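Side-chain contacts in 5'-Methylthioadenosine Nucleosidase (Arabidopsis thaliana, PDB 2H8G), which is a two-subunit nucleosidase of the phosphorylase superfamily, an alpha/beta protein that holds adenine in a pocket of its fold: residues A[101-106]-A[213-218]; A[111-116]-A[204-209]. One frame throughout, in Å; residues are numbered along the deposited sequence.

Interaction 1. Residues A[101-106]-A[213-218]; sequences ASIQAL and LKIPVV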
# COMPACT_ATOMS: atom_id res chain seq x y z
N ALA A 101 -0.23 -7.38 9.10
CA ALA A 101 0.42 -7.76 10.36
C ALA A 101 -0.59 -8.18 11.43
O ALA A 101 -0.35 -9.14 12.17
CB ALA A 101 1.29 -6.62 10.86
N SER A 102 -1.70 -7.46 11.52
CA SER A 102 -2.74 -7.76 12.50
C SER A 102 -3.37 -9.12 12.26
O SER A 102 -3.67 -9.86 13.21
CB SER A 102 -3.83 -6.68 12.47
OG SER A 102 -3.27 -5.42 12.82
N ILE A 103 -3.59 -9.46 10.99
CA ILE A 103 -4.18 -10.75 10.65
C ILE A 103 -3.25 -11.89 11.04
O ILE A 103 -3.68 -12.87 11.65
CB ILE A 103 -4.48 -10.86 9.14
CG1 ILE A 103 -5.64 -9.93 8.77
CG2 ILE A 103 -4.82 -12.31 8.77
CD1 ILE A 103 -5.92 -9.86 7.28
N GLN A 104 -1.98 -11.76 10.69
CA GLN A 104 -1.01 -12.81 11.00
C GLN A 104 -0.72 -12.98 12.49
O GLN A 104 -0.47 -14.09 12.96
CB GLN A 104 0.30 -12.57 10.24
CG GLN A 104 0.16 -12.84 8.75
CD GLN A 104 1.48 -12.98 8.03
OE1 GLN A 104 1.57 -13.63 6.99
NE2 GLN A 104 2.52 -12.36 8.58
N ALA A 105 -0.76 -11.89 13.24
CA ALA A 105 -0.49 -11.95 14.67
C ALA A 105 -1.72 -12.21 15.53
O ALA A 105 -1.67 -13.00 16.48
CB ALA A 105 0.20 -10.68 15.12
N LEU A 106 -2.83 -11.56 15.20
CA LEU A 106 -4.06 -11.67 15.98
C LEU A 106 -5.07 -12.72 15.51
O LEU A 106 -5.96 -13.10 16.26
CB LEU A 106 -4.73 -10.30 16.06
CG LEU A 106 -3.80 -9.16 16.48
CD1 LEU A 106 -4.58 -7.86 16.57
CD2 LEU A 106 -3.14 -9.48 17.82
N LEU A 213 -5.57 -13.02 2.57
CA LEU A 213 -5.49 -13.91 3.71
C LEU A 213 -6.82 -14.56 4.08
O LEU A 213 -6.96 -15.15 5.16
CB LEU A 213 -4.90 -13.15 4.91
CG LEU A 213 -3.45 -12.71 4.68
CD1 LEU A 213 -2.96 -11.89 5.85
CD2 LEU A 213 -2.57 -13.94 4.47
N LYS A 214 -7.79 -14.43 3.18
CA LYS A 214 -9.12 -15.02 3.35
C LYS A 214 -9.80 -14.72 4.68
O LYS A 214 -10.31 -15.62 5.35
CB LYS A 214 -9.03 -16.53 3.14
CG LYS A 214 -8.69 -16.96 1.72
CD LYS A 214 -9.80 -16.57 0.75
CE LYS A 214 -9.62 -17.23 -0.61
NZ LYS A 214 -10.72 -16.88 -1.55
N ILE A 215 -9.81 -13.44 5.06
CA ILE A 215 -10.45 -13.02 6.30
C ILE A 215 -11.64 -12.13 5.93
O ILE A 215 -11.48 -11.18 5.17
CB ILE A 215 -9.50 -12.20 7.19
CG1 ILE A 215 -8.23 -13.00 7.49
CG2 ILE A 215 -10.20 -11.82 8.49
CD1 ILE A 215 -8.48 -14.32 8.20
N PRO A 216 -12.84 -12.44 6.44
CA PRO A 216 -14.01 -11.62 6.13
C PRO A 216 -13.79 -10.18 6.57
O PRO A 216 -13.22 -9.94 7.64
CB PRO A 216 -15.13 -12.29 6.94
CG PRO A 216 -14.69 -13.72 7.00
CD PRO A 216 -13.21 -13.62 7.26
N VAL A 217 -14.23 -9.22 5.76
CA VAL A 217 -14.07 -7.83 6.14
C VAL A 217 -15.34 -7.02 5.91
O VAL A 217 -16.03 -7.18 4.90
CB VAL A 217 -12.88 -7.17 5.38
CG1 VAL A 217 -13.12 -7.22 3.89
CG2 VAL A 217 -12.70 -5.73 5.84
N VAL A 218 -15.65 -6.17 6.88
CA VAL A 218 -16.82 -5.30 6.84
C VAL A 218 -16.33 -3.87 6.99
O VAL A 218 -15.27 -3.63 7.57
CB VAL A 218 -17.81 -5.65 7.98
CG1 VAL A 218 -18.91 -4.59 8.08
CG2 VAL A 218 -18.43 -7.02 7.72
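Ile103 of helix 92-106 packs against Leu213 and Ile215, which lie in the turn joining helix 203-212 to strand 217-226. This ties helix 92-106 to the turn that leads from helix 203-212 into a strand of the alpha/beta fold. The turn is a Schellman motif: Lys214, with positive phi, is its C-prime residue, and Ile215 N reaches back to Ala210 O. The reversal leaves the lysine side chain directed away from helix 92-106, while Leu213 and Ile215 before and after it face that helix.

The contacts across the interface are apolar, as suits branched aliphatic residues where a turn folds against a helix. With chi1 at -70°, Ile103 carries CG2 anti to its backbone N, and this methyl meets both partners. It sits 3.5 Å from Leu213 CD1, a tight fit for two methyl carbons, and 3.7 Å from Ile215 CG1. The longer branch shares the work, since Ile103 CD1 is 3.9 Å from Leu213 CD1. The leucine lies slantwise across the isoleucine, whereas Ile103 and Ile215 run past one another in opposite senses. Ile111 of strand 110-119 touches both isoleucines and extends the apolar patch to the sheet.

A glutamine suits the partly exposed margin because its aliphatic stem can join the packing. The second subunit adds to this margin, its Leu56 packing on Gln104 and its Leu60 on Leu213. The stem makes a looser contact than the isoleucine does, with Gln104 CG 4.4 Å from Leu213 CD1.

Interaction 2. Residues A[111-116]-A[204-209]; sequences IINAGT and AAVAYV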
# COMPACT_ATOMS: atom_id res chain seq x y z
N ILE A 111 -12.68 -8.72 10.20
CA ILE A 111 -12.04 -7.41 10.29
C ILE A 111 -13.08 -6.33 10.02
O ILE A 111 -13.92 -6.49 9.14
CB ILE A 111 -10.92 -7.27 9.24
CG1 ILE A 111 -9.81 -8.28 9.51
CG2 ILE A 111 -10.37 -5.84 9.26
CD1 ILE A 111 -8.86 -8.45 8.35
N ILE A 112 -13.02 -5.25 10.77
CA ILE A 112 -13.93 -4.14 10.55
C ILE A 112 -13.08 -2.90 10.30
O ILE A 112 -12.32 -2.50 11.17
CB ILE A 112 -14.84 -3.84 11.77
CG1 ILE A 112 -15.68 -5.07 12.13
CG2 ILE A 112 -15.74 -2.64 11.46
CD1 ILE A 112 -16.54 -4.87 13.36
N ASN A 113 -13.20 -2.33 9.11
CA ASN A 113 -12.47 -1.11 8.77
C ASN A 113 -13.46 0.01 9.05
O ASN A 113 -14.44 0.18 8.33
CB ASN A 113 -12.07 -1.11 7.29
CG ASN A 113 -11.41 0.19 6.85
OD1 ASN A 113 -11.58 0.63 5.71
ND2 ASN A 113 -10.64 0.81 7.75
N ALA A 114 -13.24 0.75 10.14
CA ALA A 114 -14.15 1.83 10.50
C ALA A 114 -13.44 3.16 10.38
O ALA A 114 -12.29 3.30 10.78
CB ALA A 114 -14.64 1.63 11.94
N GLY A 115 -14.12 4.15 9.80
CA GLY A 115 -13.51 5.45 9.65
C GLY A 115 -14.42 6.44 8.96
O GLY A 115 -15.54 6.10 8.56
N THR A 116 -13.94 7.67 8.85
CA THR A 116 -14.67 8.75 8.20
C THR A 116 -14.44 8.69 6.69
O THR A 116 -13.50 8.06 6.21
CB THR A 116 -14.22 10.12 8.74
OG1 THR A 116 -12.79 10.22 8.70
CG2 THR A 116 -14.69 10.30 10.16
N ALA A 204 -10.18 0.02 0.02
CA ALA A 204 -9.84 -0.99 -0.98
C ALA A 204 -8.55 -1.74 -0.68
O ALA A 204 -8.39 -2.89 -1.11
CB ALA A 204 -9.77 -0.34 -2.36
N ALA A 205 -7.63 -1.10 0.04
CA ALA A 205 -6.36 -1.73 0.38
C ALA A 205 -6.58 -2.72 1.52
O ALA A 205 -6.00 -3.81 1.54
CB ALA A 205 -5.34 -0.68 0.80
N VAL A 206 -7.44 -2.35 2.47
CA VAL A 206 -7.74 -3.26 3.57
C VAL A 206 -8.43 -4.49 2.99
O VAL A 206 -8.14 -5.62 3.38
CB VAL A 206 -8.67 -2.59 4.61
CG1 VAL A 206 -9.03 -3.59 5.72
CG2 VAL A 206 -7.98 -1.37 5.22
N ALA A 207 -9.33 -4.27 2.03
CA ALA A 207 -10.05 -5.38 1.40
C ALA A 207 -9.09 -6.26 0.61
O ALA A 207 -9.24 -7.48 0.58
CB ALA A 207 -11.15 -4.85 0.48
N TYR A 208 -8.10 -5.64 -0.04
CA TYR A 208 -7.11 -6.40 -0.80
C TYR A 208 -6.38 -7.40 0.11
O TYR A 208 -6.28 -8.58 -0.20
CB TYR A 208 -6.09 -5.46 -1.44
CG TYR A 208 -5.01 -6.19 -2.20
CD1 TYR A 208 -5.29 -6.82 -3.41
CD2 TYR A 208 -3.72 -6.29 -1.69
CE1 TYR A 208 -4.32 -7.53 -4.09
CE2 TYR A 208 -2.73 -7.01 -2.36
CZ TYR A 208 -3.04 -7.63 -3.56
OH TYR A 208 -2.09 -8.34 -4.24
N VAL A 209 -5.89 -6.92 1.25
CA VAL A 209 -5.17 -7.77 2.18
C VAL A 209 -6.07 -8.82 2.81
O VAL A 209 -5.68 -9.98 2.95
CB VAL A 209 -4.52 -6.93 3.31
CG1 VAL A 209 -3.84 -7.85 4.33
CG2 VAL A 209 -3.52 -5.97 2.70
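Val206, on helix 203-212, points its two methyls at strand 110-119, one at Asn113 and the other at Ile111. The first comes down over the flat face of the asparagine amide: Val206 CG2 stands 4.1 Å from Asn113 CG, almost straight above it, and 4.1 Å from Asn113 OD1. CG of Asn113 is anti to its backbone N (chi1 175°), which carries the amide from the strand toward the helix. Because the valine covers a face, the polar atoms remain usable by others, and both are satisfied despite burial: Asn113 OD1 bonds to Lys221 NZ and Asn113 ND2 to Val32 O. Two such bonds should fix the rotation of the amide and hold its face to the methyl.

The second methyl, Val206 CG1, is 4.4 Å from Ile111 CG2, a loose apolar contact. A compact, beta-branched valine suits a position that must meet two strand residues at once. Ile112, between them, faces the other way, where Val255 and Ile259 of helix 233-259 cover it. A central strand with helices on both faces is typical of the alpha/beta fold of the phosphorylase superfamily, and here the same strand runs on to Thr116 in the adenine pocket.

How the interactions relate
Both contacts join the same two successive pairs, helix 92-106 with strand 110-119 and helix 203-212 with strand 217-226, whose strands are parallel neighbours in the sheet. The centre of interaction 2 lies about 4 Å from the centre of the chain, and the contact is wholly buried; that of interaction 1, about 13 Å from it, is only partly buried. The chemistry follows: aliphatic packing with a glutamine stem at the outer site, and a valine over a satisfied polar amide at the inner one. They meet directly, with Ile103 CD1 3.4 Å from Ile111 CD1 and a probable hydrogen bond of 2.9 Å from Val218 N to Ile111 O. The second subunit touches segments of both.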